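Local atomic coordinates of transferrin (Manduca sexta, PDB entry 6WB6), a protein that binds a single ferric ion together with a carbonate anion and transports iron as a secreted insect transferrin. Residues L351-S359 against C393-L404; L617-L625 against F632-A640. All coordinates share one frame; numbering follows the deposited sequence.

Overall arrangement
Both contacts belong to the second of the two transferrin-like halves, and they meet the same four-stranded antiparallel sheet at its two borders. In contact 1, residues 393-404 lead directly into strand 405-407 on one border; in contact 2, residues 632-640 run into strand 638-641 on the other. Their centres lie about 20 Å apart and their nearest atoms about 6 Å, so they do not touch. Helix 360-375, which follows strand 352-357 of contact 1, connects them: its Lys365 NZ bonds to Ile620 O of contact 2. Neither contact reaches the iron-carbonate site of Tyr90 and Tyr204 in the first half, although Asn619 N hydrogen-bonds to Asp38 OD2, a first-half residue outside that site.

Contact 1: residues L351-S359 against C393-L404; sequences LVVRLCVTS and CLKSVQDNGSDL
Leu355 and Leu404 form a single parallel beta bridge beside a beta-alpha-beta crossover. Strand 352-357, helix 360-375 and the parallel strand 381-386 make up the crossover; helix 390-399 then brings the chain back to the edge of 352-357 not taken by 381-386. The salt bridge of Arg354 and Asp403 is side-on. Arg354 NE meets Asp403 OD2 at 3.0 Å and Arg354 NH2 meets Asp403 OD1 at 2.9 Å, both almost in the guanidinium plane, yet they approach from above the carboxylate, the two planes being turned 50° apart. Arg354 N adds a 2.8 Å bond to the anti lone pair of Asp403 OD2. A bend at chi3 (-68°) swings the guanidinium so that NH1 and NH2 also converge, each at 2.9 Å, on Asn400 O, in bent bonds from one face of this carbonyl, just after the helix, where a Schellman motif ends it. Replacing Arg354 with a leucine would probably leave the buried Asp403 carboxylate without its countercharge and Asn400 O without these two donors.

Backbone bonds fix the register. Arg354 O accepts from both Asp403 N and Leu404 N, and Cys356 N reaches Leu404 O at 2.8 Å: Leu404 thus bonds on either side of Leu355.

Apolar contacts put Val353 CG2 against Leu404 CD2 at 3.6 Å and Leu355 CD1 against Leu404 CG at 3.8 Å. A disulfide joins strand to helix: Cys356 SG and Cys393 SG are 2.1 Å apart, with the disulfide torsion at -79°.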
ATOM      1  N   LEU A 351     -17.901   2.199   7.896  1.00 29.05           N
ATOM      2  CA  LEU A 351     -17.977   2.012   6.454  1.00 27.85           C
ATOM      3  C   LEU A 351     -17.220   0.759   6.056  1.00 25.05           C
ATOM      4  O   LEU A 351     -16.148   0.466   6.584  1.00 25.73           O
ATOM      5  CB  LEU A 351     -17.418   3.218   5.702  1.00 26.72           C
ATOM      6  CG  LEU A 351     -17.509   3.086   4.181  1.00 24.50           C
ATOM      7  CD1 LEU A 351     -18.968   2.998   3.708  1.00 38.24           C
ATOM      8  CD2 LEU A 351     -16.800   4.215   3.498  1.00 26.97           C
ATOM      9  N   VAL A 352     -17.779   0.020   5.106  1.00 32.99           N
ATOM     10  CA  VAL A 352     -17.194  -1.228   4.632  1.00 24.98           C
ATOM     11  C   VAL A 352     -17.107  -1.145   3.124  1.00 23.76           C
ATOM     12  O   VAL A 352     -18.040  -0.681   2.466  1.00 32.18           O
ATOM     13  CB  VAL A 352     -18.031  -2.449   5.065  1.00 26.84           C
ATOM     14  CG1 VAL A 352     -17.520  -3.736   4.398  1.00 26.11           C
ATOM     15  CG2 VAL A 352     -18.027  -2.577   6.576  1.00 29.58           C
ATOM     16  N   VAL A 353     -15.978  -1.562   2.579  1.00 20.94           N
ATOM     17  CA  VAL A 353     -15.800  -1.701   1.147  1.00 16.16           C
ATOM     18  C   VAL A 353     -15.762  -3.199   0.837  1.00 23.09           C
ATOM     19  O   VAL A 353     -14.954  -3.952   1.409  1.00 18.85           O
ATOM     20  CB  VAL A 353     -14.545  -0.963   0.668  1.00 18.54           C
ATOM     21  CG1 VAL A 353     -13.283  -1.520   1.308  1.00 24.62           C
ATOM     22  CG2 VAL A 353     -14.438  -1.006  -0.845  1.00 16.89           C
ATOM     23  N   ARG A 354     -16.666  -3.635  -0.031  1.00 18.64           N
ATOM     24  CA  ARG A 354     -16.855  -5.055  -0.331  1.00 23.75           C
ATOM     25  C   ARG A 354     -16.197  -5.336  -1.670  1.00 15.29           C
ATOM     26  O   ARG A 354     -16.644  -4.827  -2.703  1.00 22.01           O
ATOM     27  CB  ARG A 354     -18.332  -5.435  -0.373  1.00 18.82           C
ATOM     28  CG  ARG A 354     -19.111  -5.081   0.871  1.00 19.69           C
ATOM     29  CD  ARG A 354     -20.592  -5.153   0.618  1.00 19.65           C
ATOM     30  NE  ARG A 354     -20.994  -4.084  -0.307  1.00 25.25           N
ATOM     31  CZ  ARG A 354     -22.202  -3.964  -0.847  1.00 25.78           C
ATOM     32  NH1 ARG A 354     -23.151  -4.858  -0.574  1.00 24.30           N
ATOM     33  NH2 ARG A 354     -22.454  -2.964  -1.689  1.00 31.87           N
ATOM     34  N   LEU A 355     -15.107  -6.088  -1.644  1.00 16.14           N
ATOM     35  CA  LEU A 355     -14.436  -6.506  -2.865  1.00 21.60           C
ATOM     36  C   LEU A 355     -15.031  -7.832  -3.303  1.00 24.44           C
ATOM     37  O   LEU A 355     -15.153  -8.753  -2.492  1.00 19.49           O
ATOM     38  CB  LEU A 355     -12.936  -6.673  -2.658  1.00 19.50           C
ATOM     39  CG  LEU A 355     -12.218  -7.354  -3.833  1.00 20.00           C
ATOM     40  CD1 LEU A 355     -12.300  -6.537  -5.092  1.00 18.76           C
ATOM     41  CD2 LEU A 355     -10.763  -7.683  -3.476  1.00 26.43           C
ATOM     42  N   CYS A 356     -15.383  -7.932  -4.573  1.00 29.21           N
ATOM     43  CA  CYS A 356     -15.927  -9.173  -5.099  1.00 19.04           C
ATOM     44  C   CYS A 356     -14.777 -10.024  -5.616  1.00 25.67           C
ATOM     45  O   CYS A 356     -13.918  -9.533  -6.356  1.00 20.31           O
ATOM     46  CB  CYS A 356     -16.938  -8.908  -6.207  1.00 29.02           C
ATOM     47  SG  CYS A 356     -17.825 -10.449  -6.660  1.00 29.12           S
ATOM     48  N   VAL A 357     -14.733 -11.280  -5.174  1.00 24.05           N
ATOM     49  CA  VAL A 357     -13.719 -12.240  -5.580  1.00 20.98           C
ATOM     50  C   VAL A 357     -14.409 -13.414  -6.265  1.00 25.72           C
ATOM     51  O   VAL A 357     -15.593 -13.677  -6.054  1.00 22.17           O
ATOM     52  CB  VAL A 357     -12.897 -12.729  -4.377  1.00 24.59           C
ATOM     53  CG1 VAL A 357     -12.264 -11.550  -3.653  1.00 29.94           C
ATOM     54  CG2 VAL A 357     -13.785 -13.493  -3.429  1.00 24.31           C
ATOM     55  N   THR A 358     -13.642 -14.139  -7.078  1.00 22.59           N
ATOM     56  CA  THR A 358     -14.198 -15.190  -7.921  1.00 30.96           C
ATOM     57  C   THR A 358     -13.707 -16.587  -7.569  1.00 31.16           C
ATOM     58  O   THR A 358     -13.900 -17.499  -8.373  1.00 29.09           O
ATOM     59  CB  THR A 358     -13.877 -14.939  -9.392  1.00 24.74           C
ATOM     60  OG1 THR A 358     -12.462 -14.835  -9.561  1.00 32.58           O
ATOM     61  CG2 THR A 358     -14.533 -13.664  -9.889  1.00 29.69           C
ATOM     62  N   SER A 359     -13.096 -16.793  -6.406  1.00 22.73           N
ATOM     63  CA  SER A 359     -12.676 -18.139  -6.045  1.00 23.55           C
ATOM     64  C   SER A 359     -12.507 -18.222  -4.540  1.00 25.98           C
ATOM     65  O   SER A 359     -12.384 -17.200  -3.853  1.00 18.98           O
ATOM     66  CB  SER A 359     -11.381 -18.525  -6.755  1.00 22.37           C
ATOM     67  OG  SER A 359     -10.273 -17.863  -6.192  1.00 26.32           O
ATOM     68  N   CYS A 393     -19.285 -11.222 -10.648  1.00 25.68           N
ATOM     69  CA  CYS A 393     -18.797 -10.163  -9.771  1.00 24.11           C
ATOM     70  C   CYS A 393     -19.198  -8.800 -10.313  1.00 18.67           C
ATOM     71  O   CYS A 393     -19.550  -7.898  -9.545  1.00 17.28           O
ATOM     72  CB  CYS A 393     -17.270 -10.240  -9.617  1.00 22.08           C
ATOM     73  SG  CYS A 393     -16.734 -11.209  -8.222  1.00 26.14           S
ATOM     74  N   LEU A 394     -19.110  -8.625 -11.633  1.00 18.34           N
ATOM     75  CA  LEU A 394     -19.495  -7.357 -12.231  1.00 20.45           C
ATOM     76  C   LEU A 394     -20.976  -7.091 -12.029  1.00 16.27           C
ATOM     77  O   LEU A 394     -21.370  -5.991 -11.643  1.00 22.72           O
ATOM     78  CB  LEU A 394     -19.148  -7.347 -13.715  1.00 24.28           C
ATOM     79  CG  LEU A 394     -17.657  -7.428 -13.994  1.00 20.55           C
ATOM     80  CD1 LEU A 394     -17.483  -7.658 -15.472  1.00 19.98           C
ATOM     81  CD2 LEU A 394     -16.933  -6.150 -13.519  1.00 28.39           C
ATOM     82  N   LYS A 395     -21.822  -8.072 -12.328  1.00 23.72           N
ATOM     83  CA  LYS A 395     -23.236  -7.907 -12.018  1.00 24.59           C
ATOM     84  C   LYS A 395     -23.421  -7.534 -10.562  1.00 20.64           C
ATOM     85  O   LYS A 395     -24.288  -6.723 -10.226  1.00 21.46           O
ATOM     86  CB  LYS A 395     -24.005  -9.190 -12.324  1.00 21.77           C
ATOM     87  CG  LYS A 395     -25.468  -9.181 -11.893  1.00 24.15           C
ATOM     88  CD  LYS A 395     -26.280  -8.035 -12.547  1.00 28.97           C
ATOM     89  CE  LYS A 395     -27.795  -8.351 -12.541  1.00 31.75           C
ATOM     90  NZ  LYS A 395     -28.681  -7.142 -12.787  1.00 28.61           N
ATOM     91  N   SER A 396     -22.649  -8.154  -9.675  1.00 16.05           N
ATOM     92  CA  SER A 396     -22.867  -7.904  -8.261  1.00 17.88           C
ATOM     93  C   SER A 396     -22.516  -6.472  -7.909  1.00 21.29           C
ATOM     94  O   SER A 396     -23.204  -5.844  -7.094  1.00 29.43           O
ATOM     95  CB  SER A 396     -22.054  -8.885  -7.416  1.00 20.85           C
ATOM     96  OG  SER A 396     -22.117  -8.574  -6.031  1.00 23.75           O
ATOM     97  N   VAL A 397     -21.446  -5.928  -8.496  1.00 21.50           N
ATOM     98  CA  VAL A 397     -21.142  -4.516  -8.259  1.00 17.48           C
ATOM     99  C   VAL A 397     -22.317  -3.651  -8.729  1.00 19.78           C
ATOM    100  O   VAL A 397     -22.782  -2.758  -8.018  1.00 18.87           O
ATOM    101  CB  VAL A 397     -19.816  -4.123  -8.935  1.00 23.29           C
ATOM    102  CG1 VAL A 397     -19.468  -2.625  -8.695  1.00 21.63           C
ATOM    103  CG2 VAL A 397     -18.651  -4.984  -8.385  1.00 26.49           C
ATOM    104  N   GLN A 398     -22.849  -3.937  -9.913  1.00 18.60           N
ATOM    105  CA  GLN A 398     -24.016  -3.192 -10.381  1.00 24.62           C
ATOM    106  C   GLN A 398     -25.172  -3.254  -9.388  1.00 21.56           C
ATOM    107  O   GLN A 398     -25.765  -2.222  -9.049  1.00 25.13           O
ATOM    108  CB  GLN A 398     -24.475  -3.733 -11.719  1.00 20.82           C
ATOM    109  CG  GLN A 398     -25.598  -2.947 -12.298  1.00 17.88           C
ATOM    110  CD  GLN A 398     -26.126  -3.573 -13.531  1.00 33.08           C
ATOM    111  OE1 GLN A 398     -26.070  -2.978 -14.610  1.00 34.94           O
ATOM    112  NE2 GLN A 398     -26.653  -4.794 -13.397  1.00 35.08           N
ATOM    113  N   ASP A 399     -25.531  -4.468  -8.952  1.00 23.33           N
ATOM    114  CA  ASP A 399     -26.632  -4.723  -8.033  1.00 28.06           C
ATOM    115  C   ASP A 399     -26.368  -4.159  -6.664  1.00 23.21           C
ATOM    116  O   ASP A 399     -27.260  -4.198  -5.816  1.00 28.11           O
ATOM    117  CB  ASP A 399     -26.866  -6.231  -7.859  1.00 32.87           C
ATOM    118  CG  ASP A 399     -27.492  -6.874  -9.065  1.00 42.41           C
ATOM    119  OD1 ASP A 399     -28.271  -6.190  -9.765  1.00 41.32           O
ATOM    120  OD2 ASP A 399     -27.195  -8.072  -9.305  1.00 34.58           O
ATOM    121  N   ASN A 400     -25.156  -3.679  -6.425  1.00 22.41           N
ATOM    122  CA  ASN A 400     -24.697  -3.304  -5.089  1.00 26.34           C
ATOM    123  C   ASN A 400     -24.608  -4.501  -4.141  1.00 23.96           C
ATOM    124  O   ASN A 400     -24.736  -4.360  -2.924  1.00 23.62           O
ATOM    125  CB  ASN A 400     -25.586  -2.233  -4.475  1.00 27.08           C
ATOM    126  CG  ASN A 400     -24.902  -1.511  -3.349  1.00 27.64           C
ATOM    127  OD1 ASN A 400     -23.684  -1.311  -3.378  1.00 30.34           O
ATOM    128  ND2 ASN A 400     -25.671  -1.142  -2.332  1.00 20.55           N
ATOM    129  N   GLY A 401     -24.409  -5.700  -4.677  1.00 30.80           N
ATOM    130  CA  GLY A 401     -23.950  -6.780  -3.830  1.00 24.57           C
ATOM    131  C   GLY A 401     -22.489  -6.646  -3.465  1.00 21.61           C
ATOM    132  O   GLY A 401     -22.039  -7.261  -2.501  1.00 26.88           O
ATOM    133  N   SER A 402     -21.751  -5.848  -4.226  1.00 24.67           N
ATOM    134  CA  SER A 402     -20.350  -5.556  -3.990  1.00 32.21           C
ATOM    135  C   SER A 402     -20.119  -4.094  -4.321  1.00 23.54           C
ATOM    136  O   SER A 402     -20.937  -3.448  -4.977  1.00 33.17           O
ATOM    137  CB  SER A 402     -19.425  -6.426  -4.848  1.00 23.45           C
ATOM    138  OG  SER A 402     -19.854  -7.774  -4.866  1.00 29.97           O
ATOM    139  N   ASP A 403     -18.976  -3.585  -3.877  1.00 25.97           N
ATOM    140  CA  ASP A 403     -18.556  -2.236  -4.205  1.00 16.60           C
ATOM    141  C   ASP A 403     -17.471  -2.199  -5.268  1.00 22.44           C
ATOM    142  O   ASP A 403     -17.310  -1.167  -5.925  1.00 21.96           O
ATOM    143  CB  ASP A 403     -18.062  -1.530  -2.942  1.00 22.20           C
ATOM    144  CG  ASP A 403     -19.115  -1.520  -1.846  1.00 27.39           C
ATOM    145  OD1 ASP A 403     -20.252  -1.057  -2.127  1.00 26.03           O
ATOM    146  OD2 ASP A 403     -18.821  -2.004  -0.726  1.00 20.00           O
ATOM    147  N   LEU A 404     -16.706  -3.274  -5.448  1.00 15.62           N
ATOM    148  CA  LEU A 404     -15.772  -3.278  -6.564  1.00 20.65           C
ATOM    149  C   LEU A 404     -15.403  -4.699  -6.937  1.00 17.43           C
ATOM    150  O   LEU A 404     -15.529  -5.634  -6.148  1.00 16.33           O
ATOM    151  CB  LEU A 404     -14.489  -2.476  -6.262  1.00 11.71           C
ATOM    152  CG  LEU A 404     -13.557  -3.002  -5.168  1.00 18.22           C
ATOM    153  CD1 LEU A 404     -12.259  -2.161  -5.084  1.00 16.55           C
ATOM    154  CD2 LEU A 404     -14.233  -3.028  -3.828  1.00 24.04           C
TER
HETATM  155  O   HOH W   1     -20.331  -0.955   1.424  1.00 26.37           O

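Contact 2: residues L617-L625 against F632-A640; sequences LFNIYGEFL and FNNAAKGLA
Phe632 meets Tyr621 and Ile620 where the chain, after the loop that follows helix 597-611, turns back to enter border strand 638-641. Its ring receives the edge of Tyr621 in an offset edge-to-face pair, the centroids 5.8 Å apart and the planes at 89°. The anti placement of Ile620 CG1 relative to its backbone N (chi1 -176°) brings that methylene to 3.4 Å from Phe632 CE2, while Trp588 meets the same phenyl ring from elsewhere in the sheet.

Asn634 comes next, in the type I turn 633-636. Its CA donates a CA-H...O contact to Tyr621 O at 3.1 Å, with an angle of 152° at the hydrogen; its side-chain OD1 is instead taken by Asn629 N. A water lies near both Tyr621 O and Asn634 O.

At Ala636 the carbonyl oxygen lies over one face of the tyrosine ring, toward the rim, with Ala636 O 3.2 Å from Tyr621 CD2, and Ile620 CG2 lies over the opposite face. Ala636 CB adds a CH-pi contact, 4.3 Å from the Tyr621 ring centroid. Gly638 CA then comes to 3.4 Å from Tyr621 OH; with Lys637 it forms a classic beta bulge opposite Val428.

No direct hydrogen bond joins the two segments. The contact between them rests on ring packing, CH contacts and shape, and Tyr621, with both faces covered and one edge against Phe632, is probably restricted in turning.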
ATOM      1  N   LEU A 617       5.240  -8.674   5.821  1.00 19.90           N
ATOM      2  CA  LEU A 617       4.085  -8.575   6.708  1.00 24.76           C
ATOM      3  C   LEU A 617       2.854  -9.206   6.076  1.00 18.81           C
ATOM      4  O   LEU A 617       2.127  -9.965   6.721  1.00 15.37           O
ATOM      5  CB  LEU A 617       3.793  -7.112   7.031  1.00 22.60           C
ATOM      6  CG  LEU A 617       4.702  -6.373   8.017  1.00 25.95           C
ATOM      7  CD1 LEU A 617       4.266  -4.953   8.024  1.00 24.00           C
ATOM      8  CD2 LEU A 617       4.648  -6.995   9.429  1.00 23.47           C
ATOM      9  N   PHE A 618       2.572  -8.831   4.843  1.00 21.64           N
ATOM     10  CA  PHE A 618       1.508  -9.435   4.069  1.00 18.37           C
ATOM     11  C   PHE A 618       1.965  -9.378   2.627  1.00 22.78           C
ATOM     12  O   PHE A 618       2.343  -8.312   2.134  1.00 23.52           O
ATOM     13  CB  PHE A 618       0.172  -8.736   4.246  1.00 28.18           C
ATOM     14  CG  PHE A 618      -0.940  -9.415   3.504  1.00 24.51           C
ATOM     15  CD1 PHE A 618      -1.529 -10.555   4.020  1.00 24.33           C
ATOM     16  CD2 PHE A 618      -1.359  -8.946   2.277  1.00 26.09           C
ATOM     17  CE1 PHE A 618      -2.534 -11.203   3.352  1.00 20.45           C
ATOM     18  CE2 PHE A 618      -2.376  -9.596   1.585  1.00 28.05           C
ATOM     19  CZ  PHE A 618      -2.963 -10.722   2.120  1.00 29.37           C
ATOM     20  N   ASN A 619       1.975 -10.533   1.969  1.00 19.47           N
ATOM     21  CA  ASN A 619       2.541 -10.640   0.641  1.00 16.96           C
ATOM     22  C   ASN A 619       1.398 -10.399  -0.334  1.00 19.94           C
ATOM     23  O   ASN A 619       0.778 -11.323  -0.873  1.00 21.88           O
ATOM     24  CB  ASN A 619       3.201 -11.996   0.463  1.00 25.11           C
ATOM     25  CG  ASN A 619       4.070 -12.057  -0.763  1.00 29.41           C
ATOM     26  OD1 ASN A 619       4.197 -11.078  -1.499  1.00 31.16           O
ATOM     27  ND2 ASN A 619       4.686 -13.210  -0.988  1.00 35.64           N
ATOM     28  N   ILE A 620       1.089  -9.115  -0.520  1.00 23.67           N
ATOM     29  CA  ILE A 620      -0.087  -8.737  -1.287  1.00 22.60           C
ATOM     30  C   ILE A 620       0.022  -9.229  -2.728  1.00 23.87           C
ATOM     31  O   ILE A 620      -0.973  -9.636  -3.322  1.00 19.62           O
ATOM     32  CB  ILE A 620      -0.317  -7.214  -1.204  1.00 25.19           C
ATOM     33  CG1 ILE A 620      -1.606  -6.836  -1.937  1.00 27.18           C
ATOM     34  CG2 ILE A 620       0.856  -6.422  -1.745  1.00 25.13           C
ATOM     35  CD1 ILE A 620      -2.138  -5.440  -1.589  1.00 27.69           C
ATOM     36  N   TYR A 621       1.221  -9.211  -3.310  1.00 20.18           N
ATOM     37  CA  TYR A 621       1.405  -9.637  -4.693  1.00 22.65           C
ATOM     38  C   TYR A 621       2.031 -11.018  -4.829  1.00 24.17           C
ATOM     39  O   TYR A 621       2.348 -11.420  -5.941  1.00 27.81           O
ATOM     40  CB  TYR A 621       2.267  -8.627  -5.457  1.00 28.92           C
ATOM     41  CG  TYR A 621       1.833  -7.191  -5.304  1.00 25.52           C
ATOM     42  CD1 TYR A 621       0.514  -6.821  -5.478  1.00 20.82           C
ATOM     43  CD2 TYR A 621       2.746  -6.213  -4.961  1.00 28.82           C
ATOM     44  CE1 TYR A 621       0.113  -5.525  -5.333  1.00 28.80           C
ATOM     45  CE2 TYR A 621       2.355  -4.903  -4.817  1.00 24.21           C
ATOM     46  CZ  TYR A 621       1.033  -4.566  -5.002  1.00 26.63           C
ATOM     47  OH  TYR A 621       0.611  -3.272  -4.856  1.00 23.22           O
ATOM     48  N   GLY A 622       2.207 -11.765  -3.745  1.00 24.69           N
ATOM     49  CA  GLY A 622       2.915 -13.028  -3.811  1.00 22.81           C
ATOM     50  C   GLY A 622       1.999 -14.226  -4.066  1.00 26.71           C
ATOM     51  O   GLY A 622       0.779 -14.111  -4.132  1.00 22.88           O
ATOM     52  N   GLU A 623       2.628 -15.391  -4.207  1.00 22.20           N
ATOM     53  CA  GLU A 623       1.904 -16.657  -4.269  1.00 29.05           C
ATOM     54  C   GLU A 623       1.033 -16.837  -3.038  1.00 31.41           C
ATOM     55  O   GLU A 623       1.418 -16.473  -1.930  1.00 25.96           O
ATOM     56  CB  GLU A 623       2.884 -17.834  -4.357  1.00 43.78           C
ATOM     57  CG  GLU A 623       3.070 -18.439  -5.737  1.00 48.93           C
ATOM     58  CD  GLU A 623       3.763 -19.808  -5.681  1.00 56.39           C
ATOM     59  OE1 GLU A 623       3.852 -20.396  -4.577  1.00 44.56           O
ATOM     60  OE2 GLU A 623       4.216 -20.291  -6.742  1.00 64.09           O
ATOM     61  N   PHE A 624      -0.152 -17.408  -3.220  1.00 24.96           N
ATOM     62  CA  PHE A 624      -1.052 -17.639  -2.098  1.00 23.83           C
ATOM     63  C   PHE A 624      -1.539 -19.081  -2.185  1.00 28.37           C
ATOM     64  O   PHE A 624      -2.220 -19.453  -3.147  1.00 25.27           O
ATOM     65  CB  PHE A 624      -2.204 -16.636  -2.111  1.00 23.31           C
ATOM     66  CG  PHE A 624      -3.006 -16.635  -0.857  1.00 27.21           C
ATOM     67  CD1 PHE A 624      -3.950 -17.622  -0.626  1.00 17.71           C
ATOM     68  CD2 PHE A 624      -2.812 -15.660   0.095  1.00 17.59           C
ATOM     69  CE1 PHE A 624      -4.674 -17.633   0.519  1.00 22.45           C
ATOM     70  CE2 PHE A 624      -3.535 -15.654   1.239  1.00 18.09           C
ATOM     71  CZ  PHE A 624      -4.470 -16.643   1.468  1.00 28.17           C
ATOM     72  N   LEU A 625      -1.160 -19.901  -1.211  1.00 27.36           N
ATOM     73  CA  LEU A 625      -1.357 -21.352  -1.274  1.00 29.98           C
ATOM     74  C   LEU A 625      -1.053 -21.884  -2.665  1.00 19.17           C
ATOM     75  O   LEU A 625      -1.905 -22.455  -3.341  1.00 24.31           O
ATOM     76  CB  LEU A 625      -2.771 -21.743  -0.879  1.00 19.96           C
ATOM     77  CG  LEU A 625      -3.204 -21.256   0.490  1.00 27.87           C
ATOM     78  CD1 LEU A 625      -4.736 -21.279   0.602  1.00 20.34           C
ATOM     79  CD2 LEU A 625      -2.526 -22.114   1.538  1.00 26.55           C
ATOM     80  N   PHE A 632      -4.524  -9.903  -7.175  1.00 18.29           N
ATOM     81  CA  PHE A 632      -3.575  -9.092  -7.923  1.00 14.95           C
ATOM     82  C   PHE A 632      -2.666 -10.013  -8.712  1.00 24.26           C
ATOM     83  O   PHE A 632      -2.394 -11.142  -8.299  1.00 17.97           O
ATOM     84  CB  PHE A 632      -2.731  -8.178  -6.995  1.00 21.68           C
ATOM     85  CG  PHE A 632      -3.569  -7.353  -6.008  1.00 20.48           C
ATOM     86  CD1 PHE A 632      -4.239  -6.221  -6.425  1.00 22.20           C
ATOM     87  CD2 PHE A 632      -3.680  -7.738  -4.692  1.00 21.94           C
ATOM     88  CE1 PHE A 632      -5.027  -5.494  -5.560  1.00 17.22           C
ATOM     89  CE2 PHE A 632      -4.449  -7.013  -3.803  1.00 24.16           C
ATOM     90  CZ  PHE A 632      -5.126  -5.875  -4.238  1.00 21.28           C
ATOM     91  N   ASN A 633      -2.174  -9.524  -9.842  1.00 20.85           N
ATOM     92  CA  ASN A 633      -1.143 -10.279 -10.531  1.00 21.63           C
ATOM     93  C   ASN A 633       0.164 -10.164  -9.770  1.00 18.90           C
ATOM     94  O   ASN A 633       0.499  -9.097  -9.250  1.00 23.77           O
ATOM     95  CB  ASN A 633      -0.971  -9.784 -11.951  1.00 24.78           C
ATOM     96  CG  ASN A 633      -2.148 -10.144 -12.806  1.00 27.35           C
ATOM     97  OD1 ASN A 633      -2.412 -11.320 -13.005  1.00 30.94           O
ATOM     98  ND2 ASN A 633      -2.892  -9.140 -13.274  1.00 19.17           N
ATOM     99  N   ASN A 634       0.889 -11.279  -9.689  1.00 23.37           N
ATOM    100  CA  ASN A 634       2.198 -11.275  -9.031  1.00 20.86           C
ATOM    101  C   ASN A 634       3.116 -10.208  -9.610  1.00 22.86           C
ATOM    102  O   ASN A 634       4.003  -9.721  -8.915  1.00 25.93           O
ATOM    103  CB  ASN A 634       2.871 -12.654  -9.151  1.00 22.63           C
ATOM    104  CG  ASN A 634       2.223 -13.725  -8.271  1.00 29.59           C
ATOM    105  OD1 ASN A 634       1.005 -13.715  -8.017  1.00 30.94           O
ATOM    106  ND2 ASN A 634       3.040 -14.679  -7.821  1.00 33.54           N
ATOM    107  N   ALA A 635       2.914  -9.816 -10.867  1.00 29.69           N
ATOM    108  CA  ALA A 635       3.754  -8.793 -11.479  1.00 26.04           C
ATOM    109  C   ALA A 635       3.404  -7.379 -11.029  1.00 35.35           C
ATOM    110  O   ALA A 635       4.181  -6.450 -11.287  1.00 27.06           O
ATOM    111  CB  ALA A 635       3.652  -8.857 -13.005  1.00 21.09           C
ATOM    112  N   ALA A 636       2.260  -7.186 -10.381  1.00 26.97           N
ATOM    113  CA  ALA A 636       1.877  -5.840  -9.985  1.00 25.93           C
ATOM    114  C   ALA A 636       2.921  -5.262  -9.043  1.00 28.61           C
ATOM    115  O   ALA A 636       3.383  -5.925  -8.114  1.00 30.42           O
ATOM    116  CB  ALA A 636       0.502  -5.843  -9.311  1.00 24.65           C
ATOM    117  N   LYS A 637       3.289  -4.020  -9.297  1.00 26.83           N
ATOM    118  CA  LYS A 637       4.207  -3.274  -8.465  1.00 16.96           C
ATOM    119  C   LYS A 637       3.524  -2.134  -7.742  1.00 26.41           C
ATOM    120  O   LYS A 637       4.197  -1.344  -7.064  1.00 29.56           O
ATOM    121  CB  LYS A 637       5.337  -2.721  -9.321  1.00 21.61           C
ATOM    122  CG  LYS A 637       5.926  -3.738 -10.297  1.00 28.82           C
ATOM    123  CD  LYS A 637       6.283  -5.047  -9.629  1.00 37.41           C
ATOM    124  CE  LYS A 637       7.332  -4.890  -8.574  1.00 25.64           C
ATOM    125  NZ  LYS A 637       8.029  -6.219  -8.461  1.00 32.28           N
ATOM    126  N   GLY A 638       2.220  -1.995  -7.913  1.00 20.92           N
ATOM    127  CA  GLY A 638       1.488  -0.958  -7.226  1.00 15.96           C
ATOM    128  C   GLY A 638       0.094  -0.824  -7.784  1.00 21.95           C
ATOM    129  O   GLY A 638      -0.319  -1.535  -8.708  1.00 22.05           O
ATOM    130  N   LEU A 639      -0.618   0.125  -7.213  1.00 21.03           N
ATOM    131  CA  LEU A 639      -1.963   0.457  -7.639  1.00 18.87           C
ATOM    132  C   LEU A 639      -2.023   1.952  -7.862  1.00 25.11           C
ATOM    133  O   LEU A 639      -1.406   2.709  -7.107  1.00 27.33           O
ATOM    134  CB  LEU A 639      -2.976   0.031  -6.596  1.00 19.17           C
ATOM    135  CG  LEU A 639      -2.970  -1.465  -6.298  1.00 17.73           C
ATOM    136  CD1 LEU A 639      -3.897  -1.716  -5.135  1.00 20.28           C
ATOM    137  CD2 LEU A 639      -3.381  -2.290  -7.545  1.00 17.49           C
ATOM    138  N   ALA A 640      -2.714   2.365  -8.933  1.00 24.90           N
ATOM    139  CA  ALA A 640      -3.014   3.768  -9.197  1.00 21.79           C
ATOM    140  C   ALA A 640      -4.468   3.926  -9.606  1.00 21.66           C
ATOM    141  O   ALA A 640      -5.031   3.059 -10.280  1.00 18.61           O
ATOM    142  CB  ALA A 640      -2.135   4.330 -10.310  1.00 21.30           C
TER
HETATM  143  O   HOH W   2       5.179 -11.151  -6.532  1.00 35.83           O